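Local structure of LPXTG cell wall anchor domain-containing protein (Lactobacillus rhamnosus, 7CBS) at residues Val61-Val73 with Ser106-Ala119. The protein is the basal pilin SpaB of the sortase-assembled SpaCBA pilus, an adhesive subunit that probably helps fix the pilus to the cell wall. Residues are numbered along the deposited sequence; the frame is centred on the assembly and turned at random.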
ATOM      1  N   VAL A  61     -19.295   1.441  16.530  1.00 87.15           N
ATOM      2  CA  VAL A  61     -18.814   2.616  17.320  1.00 87.22           C
ATOM      3  C   VAL A  61     -17.295   2.707  17.206  1.00 83.27           C
ATOM      4  O   VAL A  61     -16.582   1.947  17.855  1.00 81.18           O
ATOM      5  CB  VAL A  61     -19.261   2.529  18.794  1.00 89.66           C
ATOM      6  CG1 VAL A  61     -19.056   3.847  19.527  1.00 90.59           C
ATOM      7  CG2 VAL A  61     -20.700   2.059  18.943  1.00 94.17           C
ATOM      8  N   PRO A  62     -16.740   3.689  16.453  1.00 82.37           N
ATOM      9  CA  PRO A  62     -15.288   3.841  16.335  1.00 79.26           C
ATOM     10  C   PRO A  62     -14.640   4.423  17.605  1.00 78.48           C
ATOM     11  O   PRO A  62     -15.237   5.296  18.224  1.00 81.28           O
ATOM     12  CB  PRO A  62     -15.132   4.812  15.157  1.00 79.90           C
ATOM     13  CG  PRO A  62     -16.382   5.658  15.216  1.00 83.67           C
ATOM     14  CD  PRO A  62     -17.469   4.716  15.691  1.00 85.53           C
ATOM     15  N   LEU A  63     -13.452   3.917  17.960  1.00 74.99           N
ATOM     16  CA  LEU A  63     -12.676   4.307  19.168  1.00 73.97           C
ATOM     17  C   LEU A  63     -11.327   4.889  18.734  1.00 71.02           C
ATOM     18  O   LEU A  63     -10.407   4.106  18.449  1.00 69.08           O
ATOM     19  CB  LEU A  63     -12.509   3.077  20.068  1.00 73.55           C
ATOM     20  CG  LEU A  63     -13.545   2.924  21.183  1.00 77.01           C
ATOM     21  CD1 LEU A  63     -14.959   2.823  20.626  1.00 79.00           C
ATOM     22  CD2 LEU A  63     -13.231   1.712  22.049  1.00 77.09           C
ATOM     23  N   ASN A  64     -11.240   6.222  18.675  1.00 71.64           N
ATOM     24  CA  ASN A  64     -10.045   6.990  18.239  1.00 70.50           C
ATOM     25  C   ASN A  64      -9.193   7.325  19.468  1.00 70.37           C
ATOM     26  O   ASN A  64      -9.768   7.479  20.559  1.00 71.45           O
ATOM     27  CB  ASN A  64     -10.444   8.251  17.466  1.00 73.22           C
ATOM     28  CG  ASN A  64     -11.214   7.935  16.200  1.00 73.41           C
ATOM     29  OD1 ASN A  64     -10.914   6.960  15.512  1.00 72.26           O
ATOM     30  ND2 ASN A  64     -12.212   8.744  15.889  1.00 75.75           N
ATOM     31  N   GLY A  65      -7.872   7.421  19.284  1.00 69.61           N
ATOM     32  CA  GLY A  65      -6.899   7.751  20.346  1.00 70.71           C
ATOM     33  C   GLY A  65      -6.320   6.513  21.015  1.00 68.75           C
ATOM     34  O   GLY A  65      -5.776   6.659  22.123  1.00 70.11           O
ATOM     35  N   VAL A  66      -6.439   5.341  20.382  1.00 66.80           N
ATOM     36  CA  VAL A  66      -5.945   4.026  20.900  1.00 66.05           C
ATOM     37  C   VAL A  66      -4.665   3.657  20.141  1.00 64.54           C
ATOM     38  O   VAL A  66      -4.739   3.520  18.900  1.00 63.00           O
ATOM     39  CB  VAL A  66      -7.014   2.923  20.767  1.00 64.85           C
ATOM     40  CG1 VAL A  66      -6.566   1.620  21.408  1.00 64.78           C
ATOM     41  CG2 VAL A  66      -8.353   3.364  21.343  1.00 67.61           C
ATOM     42  N   THR A  67      -3.549   3.496  20.863  1.00 65.58           N
ATOM     43  CA  THR A  67      -2.196   3.244  20.299  1.00 64.28           C
ATOM     44  C   THR A  67      -2.011   1.742  20.059  1.00 63.73           C
ATOM     45  O   THR A  67      -1.949   0.980  21.049  1.00 64.02           O
ATOM     46  CB  THR A  67      -1.088   3.777  21.217  1.00 66.98           C
ATOM     47  OG1 THR A  67      -1.359   5.144  21.521  1.00 70.76           O
ATOM     48  CG2 THR A  67       0.290   3.669  20.600  1.00 67.27           C
ATOM     49  N   PHE A  68      -1.934   1.343  18.786  1.00 61.64           N
ATOM     50  CA  PHE A  68      -1.514  -0.003  18.335  1.00 58.81           C
ATOM     51  C   PHE A  68      -0.053   0.071  17.885  1.00 59.83           C
ATOM     52  O   PHE A  68       0.315   1.038  17.194  1.00 59.06           O
ATOM     53  CB  PHE A  68      -2.441  -0.522  17.232  1.00 57.28           C
ATOM     54  CG  PHE A  68      -3.769  -1.029  17.739  1.00 57.58           C
ATOM     55  CD1 PHE A  68      -4.824  -0.157  17.959  1.00 58.97           C
ATOM     56  CD2 PHE A  68      -3.957  -2.375  18.019  1.00 56.19           C
ATOM     57  CE1 PHE A  68      -6.040  -0.623  18.437  1.00 60.09           C
ATOM     58  CE2 PHE A  68      -5.177  -2.838  18.486  1.00 57.83           C
ATOM     59  CZ  PHE A  68      -6.219  -1.963  18.688  1.00 58.89           C
ATOM     60  N   THR A  69       0.742  -0.925  18.289  1.00 59.61           N
ATOM     61  CA  THR A  69       2.180  -1.094  17.955  1.00 60.54           C
ATOM     62  C   THR A  69       2.323  -2.386  17.144  1.00 59.25           C
ATOM     63  O   THR A  69       1.738  -3.405  17.563  1.00 58.77           O
ATOM     64  CB  THR A  69       3.029  -1.097  19.234  1.00 63.11           C
ATOM     65  OG1 THR A  69       2.701   0.070  19.991  1.00 65.24           O
ATOM     66  CG2 THR A  69       4.522  -1.130  18.974  1.00 63.99           C
ATOM     67  N   VAL A  70       3.064  -2.335  16.033  1.00 59.15           N
ATOM     68  CA  VAL A  70       3.308  -3.498  15.124  1.00 58.12           C
ATOM     69  C   VAL A  70       4.773  -3.926  15.277  1.00 58.84           C
ATOM     70  O   VAL A  70       5.656  -3.046  15.230  1.00 61.18           O
ATOM     71  CB  VAL A  70       2.936  -3.186  13.658  1.00 58.45           C
ATOM     72  CG1 VAL A  70       3.705  -1.998  13.088  1.00 60.24           C
ATOM     73  CG2 VAL A  70       3.101  -4.406  12.762  1.00 58.04           C
ATOM     74  N   TYR A  71       5.005  -5.226  15.490  1.00 58.87           N
ATOM     75  CA  TYR A  71       6.343  -5.851  15.670  1.00 59.33           C
ATOM     76  C   TYR A  71       6.575  -6.891  14.573  1.00 56.71           C
ATOM     77  O   TYR A  71       5.614  -7.579  14.197  1.00 52.66           O
ATOM     78  CB  TYR A  71       6.452  -6.545  17.031  1.00 61.89           C
ATOM     79  CG  TYR A  71       6.118  -5.691  18.226  1.00 64.64           C
ATOM     80  CD1 TYR A  71       4.805  -5.505  18.625  1.00 65.41           C
ATOM     81  CD2 TYR A  71       7.116  -5.088  18.973  1.00 68.26           C
ATOM     82  CE1 TYR A  71       4.490  -4.723  19.725  1.00 67.35           C
ATOM     83  CE2 TYR A  71       6.818  -4.317  20.084  1.00 71.10           C
ATOM     84  CZ  TYR A  71       5.500  -4.128  20.460  1.00 70.14           C
ATOM     85  OH  TYR A  71       5.195  -3.361  21.547  1.00 73.13           O
ATOM     86  N   ASP A  72       7.818  -7.001  14.099  1.00 61.14           N
ATOM     87  CA  ASP A  72       8.304  -8.084  13.201  1.00 61.49           C
ATOM     88  C   ASP A  72       8.593  -9.321  14.055  1.00 62.20           C
ATOM     89  O   ASP A  72       9.519  -9.243  14.881  1.00 66.81           O
ATOM     90  CB  ASP A  72       9.529  -7.619  12.408  1.00 64.14           C
ATOM     91  CG  ASP A  72      10.232  -8.716  11.621  1.00 66.36           C
ATOM     92  OD1 ASP A  72       9.554  -9.688  11.213  1.00 63.08           O
ATOM     93  OD2 ASP A  72      11.462  -8.594  11.422  1.00 73.56           O
ATOM     94  N   VAL A  73       7.830 -10.406  13.873  1.00 60.72           N
ATOM     95  CA  VAL A  73       8.003 -11.690  14.625  1.00 60.44           C
ATOM     96  C   VAL A  73       8.355 -12.823  13.649  1.00 58.35           C
ATOM     97  O   VAL A  73       8.186 -13.997  14.032  1.00 63.13           O
ATOM     98  CB  VAL A  73       6.748 -12.032  15.459  1.00 60.69           C
ATOM     99  CG1 VAL A  73       6.367 -10.898  16.395  1.00 61.98           C
ATOM    100  CG2 VAL A  73       5.551 -12.425  14.594  1.00 59.06           C
ATOM    101  N   SER A 106      12.591  -5.155  17.021  1.00 73.20           N
ATOM    102  CA  SER A 106      11.519  -5.705  16.146  1.00 67.68           C
ATOM    103  C   SER A 106      10.380  -4.689  15.955  1.00 65.47           C
ATOM    104  O   SER A 106       9.637  -4.832  14.970  1.00 60.09           O
ATOM    105  CB  SER A 106      11.000  -7.010  16.699  1.00 66.14           C
ATOM    106  OG  SER A 106      10.306  -6.816  17.922  1.00 66.76           O
ATOM    107  N   LEU A 107      10.246  -3.711  16.857  1.00 68.03           N
ATOM    108  CA  LEU A 107       9.212  -2.641  16.802  1.00 68.75           C
ATOM    109  C   LEU A 107       9.401  -1.838  15.509  1.00 68.38           C
ATOM    110  O   LEU A 107      10.492  -1.260  15.328  1.00 70.93           O
ATOM    111  CB  LEU A 107       9.325  -1.746  18.042  1.00 71.48           C
ATOM    112  CG  LEU A 107       8.049  -1.006  18.442  1.00 72.41           C
ATOM    113  CD1 LEU A 107       8.161  -0.461  19.861  1.00 75.86           C
ATOM    114  CD2 LEU A 107       7.726   0.117  17.465  1.00 72.58           C
ATOM    115  N   ILE A 108       8.379  -1.825  14.644  1.00 66.75           N
ATOM    116  CA  ILE A 108       8.410  -1.175  13.300  1.00 68.29           C
ATOM    117  C   ILE A 108       7.788   0.220  13.410  1.00 69.92           C
ATOM    118  O   ILE A 108       8.471   1.201  13.042  1.00 73.63           O
ATOM    119  CB  ILE A 108       7.684  -2.036  12.247  1.00 67.24           C
ATOM    120  CG1 ILE A 108       8.279  -3.446  12.164  1.00 65.87           C
ATOM    121  CG2 ILE A 108       7.655  -1.320  10.900  1.00 68.57           C
ATOM    122  CD1 ILE A 108       8.355  -4.044  10.773  1.00 65.79           C
ATOM    123  N   ALA A 109       6.538   0.298  13.882  1.00 68.08           N
ATOM    124  CA  ALA A 109       5.724   1.536  13.909  1.00 66.66           C
ATOM    125  C   ALA A 109       4.724   1.507  15.071  1.00 66.13           C
ATOM    126  O   ALA A 109       4.237   0.412  15.416  1.00 63.84           O
ATOM    127  CB  ALA A 109       5.016   1.696  12.588  1.00 65.25           C
ATOM    128  N   GLN A 110       4.433   2.685  15.630  1.00 69.33           N
ATOM    129  CA  GLN A 110       3.416   2.926  16.687  1.00 70.18           C
ATOM    130  C   GLN A 110       2.428   3.971  16.158  1.00 70.88           C
ATOM    131  O   GLN A 110       2.876   5.083  15.825  1.00 73.02           O
ATOM    132  CB  GLN A 110       4.106   3.379  17.976  1.00 74.52           C
ATOM    133  CG  GLN A 110       3.198   3.369  19.198  1.00 75.60           C
ATOM    134  CD  GLN A 110       3.986   3.234  20.478  1.00 79.10           C
ATOM    135  OE1 GLN A 110       4.826   4.073  20.801  1.00 82.81           O
ATOM    136  NE2 GLN A 110       3.714   2.171  21.220  1.00 78.39           N
ATOM    137  N   VAL A 111       1.141   3.616  16.066  1.00 68.60           N
ATOM    138  CA  VAL A 111       0.099   4.377  15.316  1.00 67.66           C
ATOM    139  C   VAL A 111      -1.173   4.469  16.167  1.00 67.27           C
ATOM    140  O   VAL A 111      -1.581   3.437  16.738  1.00 63.70           O
ATOM    141  CB  VAL A 111      -0.174   3.707  13.953  1.00 66.46           C
ATOM    142  CG1 VAL A 111      -1.476   4.177  13.321  1.00 67.23           C
ATOM    143  CG2 VAL A 111       0.992   3.901  12.993  1.00 66.93           C
ATOM    144  N   VAL A 112      -1.785   5.659  16.207  1.00 68.67           N
ATOM    145  CA  VAL A 112      -3.005   5.983  17.005  1.00 69.44           C
ATOM    146  C   VAL A 112      -4.229   5.839  16.091  1.00 68.26           C
ATOM    147  O   VAL A 112      -4.107   6.155  14.893  1.00 68.20           O
ATOM    148  CB  VAL A 112      -2.919   7.404  17.601  1.00 73.88           C
ATOM    149  CG1 VAL A 112      -3.912   7.593  18.737  1.00 75.81           C
ATOM    150  CG2 VAL A 112      -1.507   7.751  18.056  1.00 75.65           C
ATOM    151  N   THR A 113      -5.360   5.376  16.634  1.00 67.57           N
ATOM    152  CA  THR A 113      -6.652   5.239  15.906  1.00 66.86           C
ATOM    153  C   THR A 113      -7.236   6.635  15.652  1.00 70.12           C
ATOM    154  O   THR A 113      -7.310   7.420  16.616  1.00 71.98           O
ATOM    155  CB  THR A 113      -7.650   4.351  16.660  1.00 65.72           C
ATOM    156  OG1 THR A 113      -7.620   4.698  18.045  1.00 65.75           O
ATOM    157  CG2 THR A 113      -7.360   2.875  16.503  1.00 64.25           C
ATOM    158  N   ALA A 114      -7.629   6.920  14.405  1.00 71.33           N
ATOM    159  CA  ALA A 114      -8.288   8.177  13.971  1.00 75.90           C
ATOM    160  C   ALA A 114      -9.380   7.858  12.942  1.00 77.60           C
ATOM    161  O   ALA A 114      -9.484   6.688  12.533  1.00 76.76           O
ATOM    162  CB  ALA A 114      -7.265   9.135  13.411  1.00 77.43           C
ATOM    163  N   GLY A 115     -10.163   8.869  12.553  1.00 83.19           N
ATOM    164  CA  GLY A 115     -11.290   8.746  11.608  1.00 85.73           C
ATOM    165  C   GLY A 115     -12.342   7.775  12.115  1.00 86.15           C
ATOM    166  O   GLY A 115     -13.027   8.110  13.100  1.00 87.75           O
ATOM    167  N   GLN A 116     -12.450   6.606  11.473  1.00 85.17           N
ATOM    168  CA  GLN A 116     -13.409   5.517  11.806  1.00 84.75           C
ATOM    169  C   GLN A 116     -12.696   4.443  12.631  1.00 80.46           C
ATOM    170  O   GLN A 116     -12.722   3.268  12.212  1.00 80.79           O
ATOM    171  CB  GLN A 116     -13.991   4.924  10.518  1.00 85.65           C
ATOM    172  CG  GLN A 116     -14.726   5.938   9.655  1.00 88.78           C
ATOM    173  CD  GLN A 116     -15.872   6.590  10.388  1.00 92.79           C
ATOM    174  OE1 GLN A 116     -16.687   5.920  11.022  1.00 93.88           O
ATOM    175  NE2 GLN A 116     -15.946   7.910  10.303  1.00 94.14           N
ATOM    176  N   GLY A 117     -12.091   4.835  13.758  1.00 79.28           N
ATOM    177  CA  GLY A 117     -11.329   3.943  14.656  1.00 76.32           C
ATOM    178  C   GLY A 117     -10.248   3.177  13.915  1.00 72.91           C
ATOM    179  O   GLY A 117     -10.023   2.007  14.270  1.00 71.52           O
ATOM    180  N   GLU A 118      -9.596   3.819  12.939  1.00 71.77           N
ATOM    181  CA  GLU A 118      -8.606   3.197  12.016  1.00 68.14           C
ATOM    182  C   GLU A 118      -7.184   3.522  12.480  1.00 66.66           C
ATOM    183  O   GLU A 118      -6.902   4.707  12.741  1.00 68.12           O
ATOM    184  CB  GLU A 118      -8.798   3.722  10.591  1.00 69.09           C
ATOM    185  CG  GLU A 118      -9.846   2.980   9.790  1.00 69.75           C
ATOM    186  CD  GLU A 118     -10.284   3.713   8.531  1.00 72.58           C
ATOM    187  OE1 GLU A 118     -10.628   4.903   8.652  1.00 77.16           O
ATOM    188  OE2 GLU A 118     -10.287   3.102   7.436  1.00 72.77           O
ATOM    189  N   ALA A 119      -6.325   2.500  12.563  1.00 63.88           N
ATOM    190  CA  ALA A 119      -4.862   2.612  12.770  1.00 62.50           C
ATOM    191  C   ALA A 119      -4.158   2.133  11.497  1.00 61.09           C
ATOM    192  O   ALA A 119      -4.159   0.907  11.252  1.00 59.91           O
ATOM    193  CB  ALA A 119      -4.446   1.808  13.975  1.00 62.06           C
TER
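Gln110 puts its CG opposite its own backbone N (chi1 -168°) and runs on extended, while Thr69 turns OG1 beside its backbone N (chi1 -52°); amide and hydroxyl thereby meet on one face of the antiparallel pair 67-72 and 107-112. NE2 of Gln110 donates to OG1 of Thr69 at 2.6 Å, the hydroxyl lying somewhat tilted from the amide plane. The other branch of Thr69, CG2, packs crosswise on CG of Leu107 at 3.6 Å, and CG of Leu107 also meets CE2 of the Tyr71 ring. CG2 of Thr67 also touches CG of Gln110, about at right angles to the approach of the Thr69 hydroxyl. A valine at Thr69 would keep the bulk but would probably leave the Gln110 amide with just its weak bond to Thr140, freer to turn, and Thr140 OG1 without its Thr69 mate.

Backbone bonds continue the pairing, with Val111 N to Phe68 O at 2.9 Å nearly straight. Farther along, Thr113 OG1 sits between its own N and carbonyl carbon and takes the N-H of Val66 at 2.7 Å, while Thr113 O receives Gly65 N. The Asn64 amide reaches over the turn 114-117: ND2 donates to Gly115 O at 3.0 Å, and OD1 accepts a weak bond from Gly117 N.

Strand 67-72 lies between 107-112 and 131-141 in the mixed sheet of this N-terminal pilin domain; Thr140 OG1 of strand 131-141 is hydrogen-bonded to Thr69 OG1. On the opposite face, Val70 and Val111 meet Phe121 of strand 118-128 and Phe68 packs on Leu33 of strand 28-34. Beyond Asp72, whose OD1 bonds Thr74 OG1, the chain enters helix 74-84.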